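Local atomic coordinates of alpha-L-rhamnosidase (Aspergillus terreus, PDB entry 6GSZ), a protein that probably hydrolyses terminal non-reducing alpha-L-rhamnose residues from alpha-L-rhamnosides, and binds calcium ions. Residues Q179-Y184 / L495-S500; A842-P847 / H861-R866; A660-L663 / L667-S670; F379-S382 / V386-W389; P462-R467 / T738-D743. All coordinates share one frame; numbering follows the deposited sequence. Where two conformers were deposited one is given.

Contact 1. Residues Q179-Y184 / L495-S500; sequences QYRHEY and LKDARS. With NAG (2-acetamido-2-deoxy-beta-D-glucopyranose), chain B.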
# COMPACT_ATOMS: atom_id res chain seq x y z
N GLN A 179 -19.79 -2.75 3.84
CA GLN A 179 -20.96 -2.83 4.75
C GLN A 179 -20.72 -2.07 6.06
O GLN A 179 -21.69 -1.85 6.81
CB GLN A 179 -21.39 -4.27 5.03
CG GLN A 179 -20.52 -5.11 5.96
CD GLN A 179 -19.35 -5.80 5.31
OE1 GLN A 179 -18.60 -5.23 4.47
NE2 GLN A 179 -19.20 -7.06 5.71
N TYR A 180 -19.45 -1.77 6.38
CA TYR A 180 -19.06 -1.01 7.56
C TYR A 180 -18.63 0.42 7.21
O TYR A 180 -18.97 1.36 7.92
CB TYR A 180 -17.93 -1.72 8.30
CG TYR A 180 -18.27 -3.10 8.74
CD1 TYR A 180 -19.26 -3.30 9.69
CD2 TYR A 180 -17.62 -4.22 8.22
CE1 TYR A 180 -19.58 -4.56 10.12
CE2 TYR A 180 -17.99 -5.50 8.61
CZ TYR A 180 -18.94 -5.66 9.60
OH TYR A 180 -19.34 -6.89 10.02
N ARG A 181 -17.87 0.56 6.13
CA ARG A 181 -17.21 1.83 5.80
C ARG A 181 -17.16 1.91 4.28
O ARG A 181 -16.71 0.96 3.64
CB ARG A 181 -15.82 1.89 6.42
CG ARG A 181 -15.09 3.21 6.25
CD ARG A 181 -13.73 3.20 6.91
NE ARG A 181 -12.82 2.32 6.19
CZ ARG A 181 -12.04 2.64 5.14
NH1 ARG A 181 -11.82 3.93 4.81
NH2 ARG A 181 -11.47 1.64 4.44
N HIS A 182 -17.62 3.05 3.76
CA HIS A 182 -17.69 3.20 2.30
C HIS A 182 -17.18 4.59 1.96
O HIS A 182 -17.76 5.59 2.38
CB HIS A 182 -19.12 2.97 1.84
CG HIS A 182 -19.36 2.84 0.37
ND1 HIS A 182 -20.27 1.93 -0.14
CD2 HIS A 182 -18.81 3.49 -0.68
CE1 HIS A 182 -20.25 2.03 -1.45
NE2 HIS A 182 -19.41 3.01 -1.82
N GLU A 183 -16.02 4.64 1.27
CA GLU A 183 -15.39 5.95 1.05
C GLU A 183 -16.14 6.71 -0.04
O GLU A 183 -16.71 6.10 -0.99
CB GLU A 183 -13.91 5.87 0.66
CG GLU A 183 -13.02 5.55 1.85
CD GLU A 183 -11.57 5.35 1.53
OE1 GLU A 183 -11.11 5.78 0.45
OE2 GLU A 183 -10.84 4.80 2.41
N TYR A 184 -16.20 8.04 0.11
CA TYR A 184 -16.68 8.92 -0.94
C TYR A 184 -15.60 9.98 -1.18
O TYR A 184 -14.76 10.26 -0.29
CB TYR A 184 -18.01 9.62 -0.62
CG TYR A 184 -17.86 10.68 0.44
CD1 TYR A 184 -17.88 10.36 1.78
CD2 TYR A 184 -17.73 11.99 0.07
CE1 TYR A 184 -17.64 11.35 2.73
CE2 TYR A 184 -17.50 12.98 1.01
CZ TYR A 184 -17.47 12.66 2.34
OH TYR A 184 -17.25 13.68 3.24
N LEU A 495 -6.67 -0.71 8.39
CA LEU A 495 -6.78 -1.21 9.74
C LEU A 495 -8.13 -0.90 10.40
O LEU A 495 -8.56 -1.68 11.27
CB LEU A 495 -5.60 -0.73 10.59
CG LEU A 495 -4.26 -1.42 10.28
CD1 LEU A 495 -3.11 -0.63 10.84
CD2 LEU A 495 -4.27 -2.85 10.82
N LYS A 496 -8.80 0.19 9.97
CA LYS A 496 -10.19 0.39 10.41
C LYS A 496 -11.09 -0.77 9.96
O LYS A 496 -11.91 -1.29 10.73
CB LYS A 496 -10.73 1.72 9.84
CG LYS A 496 -10.11 2.93 10.50
CD LYS A 496 -10.61 4.22 9.88
CE LYS A 496 -10.07 5.42 10.61
NZ LYS A 496 -10.46 6.68 9.93
N ASP A 497 -10.90 -1.18 8.72
CA ASP A 497 -11.69 -2.30 8.16
C ASP A 497 -11.32 -3.59 8.86
O ASP A 497 -12.19 -4.42 9.19
CB ASP A 497 -11.55 -2.38 6.64
CG ASP A 497 -12.26 -1.23 5.93
OD1 ASP A 497 -13.01 -0.47 6.60
OD2 ASP A 497 -12.04 -1.14 4.68
N ALA A 498 -10.01 -3.77 9.16
CA ALA A 498 -9.59 -4.99 9.83
C ALA A 498 -10.36 -5.11 11.17
O ALA A 498 -10.83 -6.18 11.55
CB ALA A 498 -8.09 -4.99 10.05
N ARG A 499 -10.43 -3.99 11.92
CA ARG A 499 -11.10 -3.94 13.20
C ARG A 499 -12.60 -4.27 13.03
O ARG A 499 -13.14 -5.07 13.79
CB ARG A 499 -10.87 -2.58 13.86
CG ARG A 499 -11.60 -2.38 15.18
CD ARG A 499 -11.27 -3.48 16.18
NE ARG A 499 -11.70 -3.10 17.50
CZ ARG A 499 -11.83 -3.95 18.54
NH1 ARG A 499 -11.55 -5.24 18.36
NH2 ARG A 499 -12.21 -3.46 19.72
N SER A 500 -13.27 -3.61 12.08
CA SER A 500 -14.69 -3.87 11.86
C SER A 500 -14.95 -5.36 11.54
O SER A 500 -15.91 -5.97 12.11
CB SER A 500 -15.21 -3.01 10.71
OG SER A 500 -15.19 -1.62 11.03
C1 NAG B . -21.48 -10.88 10.35
C2 NAG B . -22.05 -10.28 9.05
C3 NAG B . -23.22 -11.09 8.56
C4 NAG B . -22.87 -12.54 8.39
C5 NAG B . -22.29 -13.05 9.72
C6 NAG B . -21.77 -14.47 9.55
C7 NAG B . -21.98 -7.89 8.44
C8 NAG B . -22.49 -6.52 8.81
N2 NAG B . -22.44 -8.91 9.22
O3 NAG B . -23.65 -10.55 7.31
O4 NAG B . -24.08 -13.22 8.08
O5 NAG B . -21.16 -12.23 10.05
O6 NAG B . -20.89 -14.56 8.39
O7 NAG B . -21.18 -8.08 7.51
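Arg-181 reaches over to helix 488-503 and grips Asp-497 side-on, with NE 2.8 Å from OD1 and NH2 2.8 Å from OD2. Both carboxylate oxygens lie in the guanidinium plane, whereas the nitrogens approach them from above the carboxylate plane, since the two flat groups are turned 42° against each other. The arginine chain runs extended through chi2 and bends at chi3 (70°), which swings its NE edge toward the helix. Arginine suits this place because its third nitrogen still has a use: NH1 donates to OE2 of Glu-183, 2.7 Å away, so one cation bridges two acids and its rotation is fixed. Asp-497 OD2 also accepts the backbone N of Ser-177. Farther along the helix, Ser-500 is small enough to let its CB sit over a face of the Tyr-180 ring, 4.0 Å from the centroid, a CH-pi contact. Gln-179 CG covers the opposite face, while its NE2 donates to the glycan at NAG O7 (2.9 Å). Lys-496 CB flanks Arg-181, and its NZ pairs with Asp-305. Arg-181, Glu-183 and Asp-497 thus form a salt-bridge network at a domain interface, joining the beta-rich rhamnosidase N-terminal domain, which follows the immunoglobulin-like domain, to the helical six-hairpin glycosidase domain.

Contact 2. Residues A842-P847 / H861-R866; sequences ATVVLP and HEYHVR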
# COMPACT_ATOMS: atom_id res chain seq x y z
N ALA A 842 20.62 11.89 15.99
CA ALA A 842 20.97 10.55 15.62
C ALA A 842 22.11 10.02 16.50
O ALA A 842 22.88 10.78 17.10
CB ALA A 842 21.36 10.50 14.17
N THR A 843 22.19 8.70 16.57
CA THR A 843 23.34 8.00 17.10
C THR A 843 24.03 7.31 15.92
O THR A 843 23.42 6.45 15.27
CB THR A 843 22.97 6.98 18.18
OG1 THR A 843 22.34 7.69 19.23
CG2 THR A 843 24.18 6.27 18.75
N VAL A 844 25.25 7.75 15.63
CA VAL A 844 26.05 7.16 14.60
C VAL A 844 26.95 6.11 15.25
O VAL A 844 27.72 6.43 16.17
CB VAL A 844 26.86 8.23 13.85
CG1 VAL A 844 27.74 7.61 12.77
CG2 VAL A 844 25.96 9.33 13.29
N VAL A 845 26.84 4.87 14.82
CA VAL A 845 27.67 3.77 15.30
C VAL A 845 28.62 3.39 14.17
O VAL A 845 28.18 2.82 13.15
CB VAL A 845 26.80 2.57 15.72
CG1 VAL A 845 27.65 1.42 16.24
CG2 VAL A 845 25.73 2.98 16.72
N LEU A 846 29.90 3.74 14.31
CA LEU A 846 30.84 3.49 13.23
C LEU A 846 31.23 2.03 13.25
O LEU A 846 31.23 1.41 14.33
CB LEU A 846 32.02 4.45 13.34
CG LEU A 846 31.61 5.93 13.19
CD1 LEU A 846 32.76 6.83 13.56
CD2 LEU A 846 31.18 6.25 11.78
N PRO A 847 31.53 1.44 12.08
CA PRO A 847 31.78 0.02 11.96
C PRO A 847 33.06 -0.45 12.61
O PRO A 847 33.99 0.34 12.82
CB PRO A 847 31.81 -0.28 10.45
CG PRO A 847 31.93 1.06 9.78
CD PRO A 847 31.50 2.11 10.77
N HIS A 861 27.05 15.31 8.32
CA HIS A 861 28.17 14.86 9.09
C HIS A 861 29.04 13.92 8.26
O HIS A 861 28.52 13.00 7.66
CB HIS A 861 27.71 14.17 10.38
CG HIS A 861 26.78 14.99 11.20
ND1 HIS A 861 27.22 15.93 12.11
CD2 HIS A 861 25.43 15.03 11.23
CE1 HIS A 861 26.17 16.51 12.67
NE2 HIS A 861 25.06 15.98 12.14
N GLU A 862 30.34 14.12 8.27
CA GLU A 862 31.29 13.32 7.50
C GLU A 862 32.19 12.58 8.49
O GLU A 862 32.75 13.23 9.42
CB GLU A 862 32.12 14.21 6.58
CG GLU A 862 32.83 13.45 5.50
CD GLU A 862 33.37 14.37 4.43
OE1 GLU A 862 32.55 15.05 3.78
OE2 GLU A 862 34.56 14.34 4.25
N TYR A 863 32.35 11.27 8.29
CA TYR A 863 33.20 10.43 9.13
C TYR A 863 34.22 9.67 8.28
O TYR A 863 33.87 9.05 7.28
CB TYR A 863 32.35 9.45 9.95
CG TYR A 863 31.29 10.08 10.81
CD1 TYR A 863 30.03 10.36 10.33
CD2 TYR A 863 31.58 10.44 12.12
CE1 TYR A 863 29.08 10.97 11.14
CE2 TYR A 863 30.64 11.04 12.93
CZ TYR A 863 29.38 11.30 12.44
OH TYR A 863 28.46 11.91 13.23
N HIS A 864 35.49 9.72 8.69
CA HIS A 864 36.52 8.99 8.01
C HIS A 864 37.18 8.07 9.02
O HIS A 864 37.78 8.58 9.97
CB HIS A 864 37.52 9.92 7.32
CG HIS A 864 36.90 10.77 6.28
ND1 HIS A 864 36.68 10.32 4.99
CD2 HIS A 864 36.34 11.99 6.35
CE1 HIS A 864 36.04 11.26 4.31
NE2 HIS A 864 35.83 12.29 5.12
N VAL A 865 36.99 6.76 8.87
CA VAL A 865 37.49 5.79 9.80
C VAL A 865 38.59 5.00 9.11
O VAL A 865 38.33 4.23 8.19
CB VAL A 865 36.42 4.84 10.38
CG1 VAL A 865 37.01 4.03 11.52
CG2 VAL A 865 35.20 5.61 10.84
N ARG A 866 39.82 5.18 9.61
CA ARG A 866 40.97 4.60 8.98
C ARG A 866 41.21 3.23 9.61
O ARG A 866 41.03 3.07 10.80
CB ARG A 866 42.23 5.46 9.15
CG ARG A 866 42.26 6.75 8.34
CD ARG A 866 42.59 6.61 6.87
NE ARG A 866 42.79 7.92 6.26
CZ ARG A 866 43.45 8.15 5.14
NH1 ARG A 866 43.84 7.14 4.37
NH2 ARG A 866 43.70 9.40 4.77
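Tyr-863 and Val-844 make a CH-pi contact, the valine CG1 lying over one face of the ring, 4.2 Å from the centroid. The other valine branch, CG2, sits 3.6 Å from the phenol OH, so this beta-branched residue meets both the ring and its tip. Apolar packing continues at the end of strand 841-845, where Leu-846 forks: CD2 touches Tyr-863 CB at 3.9 Å, and CD1 meets Val-865 CG2 at 3.9 Å. With CG turned beside its own backbone N (chi1 -63°), the leucine fits both branches between the tyrosine and the valine. The polar interaction belongs to the other face of strand 859-868, where the exposed His-864 donates from NE2 to Glu-862 OE2 at 2.6 Å, and its ND1 bonds to His-831. Strands 841-845 and 859-868 belong to different sheets of the C-terminal beta domain, and side chains alternating along each strand put apolar groups between them. Between the two segments, cohesion therefore comes from the hydrophobic effect and dispersion, with no directional polar bond.

Contact 3. Residues A660-L663 / L667-S670; sequences ALPL and LFPS. With MAN (alpha-D-mannopyranose), chain C.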
# COMPACT_ATOMS: atom_id res chain seq x y z
N ALA A 660 15.56 -19.05 13.81
CA ALA A 660 15.50 -17.58 13.69
C ALA A 660 14.41 -17.01 14.61
O ALA A 660 14.58 -15.96 15.24
CB ALA A 660 15.27 -17.16 12.27
N LEU A 661 13.25 -17.67 14.68
CA LEU A 661 12.15 -17.10 15.49
C LEU A 661 12.50 -16.98 16.97
O LEU A 661 12.33 -15.88 17.53
CB LEU A 661 10.84 -17.84 15.24
CG LEU A 661 10.32 -17.83 13.82
CD1 LEU A 661 9.00 -18.58 13.72
CD2 LEU A 661 10.17 -16.41 13.29
N PRO A 662 12.92 -18.06 17.67
CA PRO A 662 13.27 -17.87 19.07
C PRO A 662 14.49 -16.95 19.29
O PRO A 662 14.56 -16.32 20.32
CB PRO A 662 13.49 -19.31 19.56
CG PRO A 662 13.91 -20.05 18.32
CD PRO A 662 13.03 -19.47 17.24
N LEU A 663 15.39 -16.84 18.31
CA LEU A 663 16.48 -15.89 18.41
C LEU A 663 15.95 -14.46 18.34
O LEU A 663 16.29 -13.62 19.17
CB LEU A 663 17.51 -16.16 17.32
CG LEU A 663 18.38 -17.40 17.55
CD1 LEU A 663 19.19 -17.72 16.30
CD2 LEU A 663 19.29 -17.20 18.75
N LEU A 667 13.59 -16.00 23.08
CA LEU A 667 12.83 -17.04 23.78
C LEU A 667 13.73 -18.12 24.42
O LEU A 667 13.20 -19.03 25.04
CB LEU A 667 11.85 -17.71 22.80
CG LEU A 667 10.83 -16.75 22.18
CD1 LEU A 667 9.86 -17.48 21.27
CD2 LEU A 667 10.07 -16.00 23.26
N PHE A 668 15.06 -18.01 24.30
CA PHE A 668 15.97 -18.98 24.94
C PHE A 668 16.07 -18.62 26.41
O PHE A 668 15.90 -17.47 26.79
CB PHE A 668 17.35 -18.99 24.26
CG PHE A 668 17.34 -19.68 22.93
CD1 PHE A 668 17.49 -21.05 22.82
CD2 PHE A 668 17.11 -18.95 21.76
CE1 PHE A 668 17.40 -21.68 21.59
CE2 PHE A 668 17.04 -19.60 20.54
CZ PHE A 668 17.23 -20.95 20.45
N PRO A 669 16.32 -19.61 27.29
CA PRO A 669 16.42 -19.33 28.72
C PRO A 669 17.69 -18.60 29.18
O PRO A 669 17.73 -18.19 30.32
CB PRO A 669 16.33 -20.72 29.35
CG PRO A 669 16.81 -21.67 28.31
CD PRO A 669 16.43 -21.05 26.97
N SER A 670 18.68 -18.46 28.31
CA SER A 670 19.89 -17.75 28.68
C SER A 670 20.54 -17.16 27.44
O SER A 670 20.34 -17.65 26.31
CB SER A 670 20.88 -18.65 29.39
OG SER A 670 21.52 -19.52 28.49
C1 MAN C . 16.32 -10.82 27.78
C2 MAN C . 14.93 -11.48 27.92
C3 MAN C . 15.19 -12.90 28.51
C4 MAN C . 16.29 -13.67 27.75
C5 MAN C . 17.57 -12.83 27.63
C6 MAN C . 18.72 -13.54 26.90
O2 MAN C . 14.07 -11.44 26.70
O3 MAN C . 13.94 -13.63 28.60
O4 MAN C . 16.70 -14.89 28.42
O5 MAN C . 17.22 -11.61 26.98
O6 MAN C . 18.28 -14.14 25.67
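The C-terminal end of helix 656-664 and the turn that follows it are joined where Pro-662 meets Leu-667 and Phe-668. Pro-662 O accepts the backbone N of Leu-667 at 2.9 Å, a bond reaching five residues back that brings the departing chain against the last turn. Proline suits this place: lacking an N-H, it marks a kink in the helix, yet it offers a carbonyl and a compact ring for packing. Its CB lies 4.0 Å from Leu-667 CB and 3.7 Å from Phe-668 CE2. The same CE2 corner of the phenylalanine touches Leu-663 CD2 at 3.7 Å, so the ring wedges obliquely into the angle between two helix side chains. Ala-674 and Ala-677 of helix 671-687 also pack on Phe-668. Its backbone O accepts a bond from O4 of a glycan mannose (MAN), 3.2 Å away. Ser-670 serves as N-cap, its OG bonding to Gln-673 N. Such a short connection between consecutive helices, with buried leucine, proline and phenylalanine, is in keeping with the helical hairpins of the six-hairpin glycosidase domain.

Contact 4. Residues F379-S382 / V386-W389; sequences FTLS and VQEW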
# COMPACT_ATOMS: atom_id res chain seq x y z
N PHE A 379 -11.10 -4.30 -27.84
CA PHE A 379 -11.48 -2.98 -28.27
C PHE A 379 -11.97 -3.08 -29.71
O PHE A 379 -11.19 -3.45 -30.59
CB PHE A 379 -10.31 -2.00 -28.17
CG PHE A 379 -10.60 -0.61 -28.64
CD1 PHE A 379 -11.21 0.32 -27.81
CD2 PHE A 379 -10.34 -0.26 -29.96
CE1 PHE A 379 -11.52 1.59 -28.26
CE2 PHE A 379 -10.63 1.02 -30.40
CZ PHE A 379 -11.24 1.93 -29.56
N THR A 380 -13.24 -2.73 -29.92
CA THR A 380 -13.79 -2.73 -31.28
C THR A 380 -13.72 -1.30 -31.83
O THR A 380 -14.28 -0.33 -31.24
CB THR A 380 -15.19 -3.31 -31.37
OG1 THR A 380 -15.14 -4.65 -30.89
CG2 THR A 380 -15.74 -3.25 -32.78
N LEU A 381 -13.04 -1.19 -32.98
CA LEU A 381 -12.76 0.08 -33.66
C LEU A 381 -14.04 0.62 -34.33
O LEU A 381 -14.96 -0.15 -34.67
CB LEU A 381 -11.70 -0.17 -34.74
CG LEU A 381 -10.32 -0.52 -34.21
CD1 LEU A 381 -9.62 -1.52 -35.12
CD2 LEU A 381 -9.50 0.73 -34.02
N SER A 382 -14.07 1.93 -34.55
CA SER A 382 -15.22 2.60 -35.17
C SER A 382 -14.93 3.04 -36.61
O SER A 382 -15.89 3.39 -37.31
CB SER A 382 -15.63 3.80 -34.38
OG SER A 382 -14.66 4.82 -34.51
N VAL A 386 -8.59 8.42 -35.72
CA VAL A 386 -7.71 7.91 -34.71
C VAL A 386 -8.45 7.91 -33.37
O VAL A 386 -9.02 8.90 -32.96
CB VAL A 386 -6.44 8.76 -34.61
CG1 VAL A 386 -5.55 8.30 -33.46
CG2 VAL A 386 -5.69 8.73 -35.92
N GLN A 387 -8.44 6.77 -32.69
CA GLN A 387 -9.17 6.63 -31.42
C GLN A 387 -8.14 6.45 -30.29
O GLN A 387 -7.12 5.87 -30.51
CB GLN A 387 -10.09 5.42 -31.50
CG GLN A 387 -11.10 5.51 -32.65
CD GLN A 387 -11.98 4.29 -32.71
OE1 GLN A 387 -11.80 3.42 -33.57
NE2 GLN A 387 -12.92 4.20 -31.77
N GLU A 388 -8.45 6.99 -29.11
CA GLU A 388 -7.65 6.76 -27.93
C GLU A 388 -8.51 6.04 -26.89
O GLU A 388 -9.68 6.39 -26.68
CB GLU A 388 -7.13 8.07 -27.38
CG GLU A 388 -6.17 8.75 -28.31
CD GLU A 388 -5.48 9.96 -27.73
OE1 GLU A 388 -6.04 10.55 -26.79
OE2 GLU A 388 -4.40 10.29 -28.21
N TRP A 389 -7.91 5.03 -26.25
CA TRP A 389 -8.65 4.22 -25.27
C TRP A 389 -7.72 3.76 -24.17
O TRP A 389 -6.58 3.37 -24.40
CB TRP A 389 -9.34 3.05 -25.97
CG TRP A 389 -9.97 2.02 -25.08
CD1 TRP A 389 -11.24 2.06 -24.57
CD2 TRP A 389 -9.38 0.82 -24.58
NE1 TRP A 389 -11.48 0.94 -23.81
CE2 TRP A 389 -10.35 0.17 -23.79
CE3 TRP A 389 -8.10 0.26 -24.68
CZ2 TRP A 389 -10.09 -1.04 -23.16
CZ3 TRP A 389 -7.84 -0.94 -24.05
CH2 TRP A 389 -8.83 -1.58 -23.30
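Phe-379 and Trp-389 both hold CG anti to the backbone N (chi1 178° and 172°), which carries the two rings past each other in opposite directions. The phenylalanine CD1 comes to rest over a face of the indole, 3.4 Å from Trp-389 CG, and CE1 lies 3.5 Å from Trp-389 CB. With planes at 47° the pair is oblique. At its other end the phenyl ring leans on an amide, CZ lying 3.6 Å from Gln-387 NE2. Strands 376-380 and 387-389 lie in different sheets of the concanavalin-like domain, so the short turn between them carries the chain from one sheet to the other, and large aromatics suit the space between. Glutamine serves the turn because its extended chain presents an acceptor and a donor together: OE1 takes the backbone N of Ser-382 at 2.9 Å, tilted from the carbonyl plane, while NE2 binds Ser-271 OG. Leu-381 CD2 is 3.6 Å from the same OE1 and also faces the edge of the phenyl ring. Ser-382 OG bonds to the backbone N of Glu-384, and Trp-389 NE1 donates to Glu-267.

Contact 5. Residues P462-R467 / T738-D743; sequences PQRDER and TWERWD. With BGC (beta-D-glucopyranose), chain D.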
# COMPACT_ATOMS: atom_id res chain seq x y z
N PRO A 462 -1.37 -8.89 -7.98
CA PRO A 462 -2.19 -8.03 -8.82
C PRO A 462 -2.68 -8.64 -10.13
O PRO A 462 -3.31 -7.92 -10.87
CB PRO A 462 -1.13 -6.96 -9.18
CG PRO A 462 0.14 -7.76 -9.39
CD PRO A 462 0.03 -8.93 -8.43
N GLN A 463 -2.41 -9.92 -10.38
CA GLN A 463 -2.60 -10.46 -11.75
C GLN A 463 -3.66 -11.56 -11.83
O GLN A 463 -4.45 -11.51 -12.78
CB GLN A 463 -1.24 -10.89 -12.31
CG GLN A 463 -0.69 -12.24 -11.84
CD GLN A 463 -0.36 -12.31 -10.37
OE1 GLN A 463 -1.24 -12.46 -9.53
NE2 GLN A 463 0.92 -12.21 -10.02
N ARG A 464 -3.67 -12.52 -10.94
CA ARG A 464 -4.55 -13.66 -11.02
C ARG A 464 -5.90 -13.33 -10.37
O ARG A 464 -6.22 -12.19 -10.06
CB ARG A 464 -3.88 -14.92 -10.44
CG ARG A 464 -3.68 -14.91 -8.93
CD ARG A 464 -2.85 -16.10 -8.50
NE ARG A 464 -2.64 -16.13 -7.06
CZ ARG A 464 -1.53 -16.56 -6.46
NH1 ARG A 464 -0.60 -17.15 -7.19
NH2 ARG A 464 -1.39 -16.36 -5.15
N ASP A 465 -6.71 -14.38 -10.22
CA ASP A 465 -8.05 -14.31 -9.64
C ASP A 465 -7.98 -14.29 -8.12
O ASP A 465 -8.51 -15.13 -7.47
CB ASP A 465 -8.92 -15.45 -10.16
CG ASP A 465 -8.36 -16.85 -9.92
OD1 ASP A 465 -7.18 -16.95 -9.49
OD2 ASP A 465 -9.08 -17.80 -10.14
N GLU A 466 -7.27 -13.31 -7.60
CA GLU A 466 -7.08 -13.17 -6.14
C GLU A 466 -7.05 -11.67 -5.84
O GLU A 466 -8.07 -11.06 -5.82
CB GLU A 466 -5.87 -14.01 -5.70
CG GLU A 466 -5.78 -14.24 -4.21
CD GLU A 466 -5.00 -15.47 -3.80
OE1 GLU A 466 -4.41 -16.11 -4.68
OE2 GLU A 466 -5.00 -15.80 -2.61
N ARG A 467 -5.87 -11.11 -5.54
CA ARG A 467 -5.73 -9.65 -5.31
C ARG A 467 -6.52 -9.29 -4.06
O ARG A 467 -7.26 -8.32 -4.05
CB ARG A 467 -6.08 -8.82 -6.55
CG ARG A 467 -5.77 -9.44 -7.91
CD ARG A 467 -6.15 -8.54 -9.04
NE ARG A 467 -6.15 -9.25 -10.29
CZ ARG A 467 -6.40 -8.67 -11.45
NH1 ARG A 467 -6.60 -7.37 -11.51
NH2 ARG A 467 -6.45 -9.38 -12.58
N THR A 738 9.53 -9.03 -7.14
CA THR A 738 9.75 -10.21 -6.31
C THR A 738 8.61 -11.19 -6.57
O THR A 738 7.47 -10.82 -6.82
CB THR A 738 9.91 -9.83 -4.83
OG1 THR A 738 8.83 -9.02 -4.34
CG2 THR A 738 11.22 -9.10 -4.59
N TRP A 739 8.93 -12.49 -6.47
CA TRP A 739 7.98 -13.56 -6.83
C TRP A 739 7.40 -14.19 -5.57
O TRP A 739 8.00 -14.18 -4.50
CB TRP A 739 8.66 -14.64 -7.68
CG TRP A 739 9.37 -14.13 -8.89
CD1 TRP A 739 9.21 -12.95 -9.55
CD2 TRP A 739 10.33 -14.88 -9.64
NE1 TRP A 739 10.03 -12.91 -10.66
CE2 TRP A 739 10.74 -14.08 -10.73
CE3 TRP A 739 10.92 -16.14 -9.45
CZ2 TRP A 739 11.67 -14.52 -11.67
CZ3 TRP A 739 11.85 -16.57 -10.37
CH2 TRP A 739 12.22 -15.78 -11.47
N GLU A 740 6.21 -14.76 -5.68
CA GLU A 740 5.54 -15.45 -4.59
C GLU A 740 6.39 -16.58 -4.02
O GLU A 740 6.52 -16.70 -2.80
CB GLU A 740 4.21 -15.97 -5.12
CG GLU A 740 3.35 -16.76 -4.15
CD GLU A 740 2.00 -17.19 -4.70
OE1 GLU A 740 1.93 -17.46 -5.93
OE2 GLU A 740 1.05 -17.26 -3.87
N ARG A 741 6.84 -17.46 -4.91
CA ARG A 741 7.67 -18.57 -4.56
C ARG A 741 9.13 -18.22 -4.86
O ARG A 741 9.44 -17.53 -5.82
CB ARG A 741 7.36 -19.76 -5.46
CG ARG A 741 5.92 -20.23 -5.38
CD ARG A 741 5.62 -21.28 -6.43
NE ARG A 741 4.33 -21.94 -6.24
CZ ARG A 741 4.08 -22.91 -5.35
NH1 ARG A 741 5.07 -23.46 -4.62
NH2 ARG A 741 2.84 -23.34 -5.20
N TRP A 742 10.05 -18.77 -4.06
CA TRP A 742 11.47 -18.62 -4.39
C TRP A 742 11.69 -19.06 -5.85
O TRP A 742 12.42 -18.40 -6.64
CB TRP A 742 12.36 -19.41 -3.40
CG TRP A 742 12.24 -18.89 -2.00
CD1 TRP A 742 11.65 -19.48 -0.93
CD2 TRP A 742 12.78 -17.66 -1.53
NE1 TRP A 742 11.75 -18.68 0.18
CE2 TRP A 742 12.41 -17.54 -0.18
CE3 TRP A 742 13.47 -16.60 -2.15
CZ2 TRP A 742 12.81 -16.47 0.60
CZ3 TRP A 742 13.86 -15.54 -1.37
CH2 TRP A 742 13.50 -15.46 -0.03
N ASP A 743 10.98 -20.13 -6.23
CA ASP A 743 11.13 -20.76 -7.56
C ASP A 743 9.84 -20.59 -8.39
O ASP A 743 9.41 -21.55 -9.02
CB ASP A 743 11.50 -22.25 -7.41
CG ASP A 743 10.54 -23.07 -6.55
OD1 ASP A 743 9.61 -22.47 -5.93
OD2 ASP A 743 10.78 -24.27 -6.39
C2 BGC D . -1.02 -15.15 0.06
C3 BGC D . -0.81 -15.98 1.29
C4 BGC D . -1.84 -17.05 1.59
C5 BGC D . -2.00 -17.77 0.35
C6 BGC D . -2.99 -18.87 0.66
C1 BGC D . -1.34 -16.05 -1.12
O1 BGC D . -1.40 -15.26 -2.29
O2 BGC D . 0.21 -14.64 -0.41
O3 BGC D . -0.94 -15.17 2.33
O4 BGC D . -1.57 -17.94 2.69
O5 BGC D . -2.40 -16.97 -0.81
O6 BGC D . -3.31 -19.54 -0.57
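Arg-464 meets Glu-740 in the sugar pocket of the six-hairpin glycosidase domain, where two loops far apart in sequence come together in a buried contact. From CB, which lies 3.7 Å from Gln-463 OE1, CG turns in between the backbone N and the carbonyl carbon (chi1 69°), and the chain then runs extended to NE. Arg-464 CG passes 4.0 Å from Glu-466 CB. NE donates to Glu-466 OE1 at 3.0 Å, and the same oxygen takes a second, weak bond from NH2 and a salt bridge from Arg-371. Beyond CZ the guanidinium grips Glu-740 end-on, one nitrogen to each oxygen: NH1 reaches OE1 at 2.8 Å on its syn side, and NH2 reaches OE2 at 2.9 Å from above the carboxylate plane. The planes stand 39° apart. Arginine suits this site because its five N-H groups can hold two buried acids at once, and Glu-740 meets it with a fully extended chain. Around the glucose, Glu-466 OE2 accepts Trp-470 NE1 and lies 3.4 Å from BGC O5, while His-761, which also touches Arg-464, bonds to the sugar. At the guanidinium edge, near its plane, NH2 stands 3.1 Å from BGC O1.

Contact 5 lines the pocket that holds the bound glucose. Contact 1, its centre about 26 Å from that of contact 5, joins the helical domain to the beta-rich rhamnosidase N-terminal domain; along the chain the segments of the two contacts alternate. Contact 3, in the same helical domain, is nested within the loop closed by contact 5, nearest atoms about 12 Å apart. Contact 4, in the concanavalin-like domain, has its nearest atoms about 13 Å from those of contact 5 and its centre about 62 Å from that of contact 3, across the chain's centre. Contact 2, in the C-terminal beta domain, has its centre about 31 Å from that of contact 3. Glycan sugars border contacts 1 and 3.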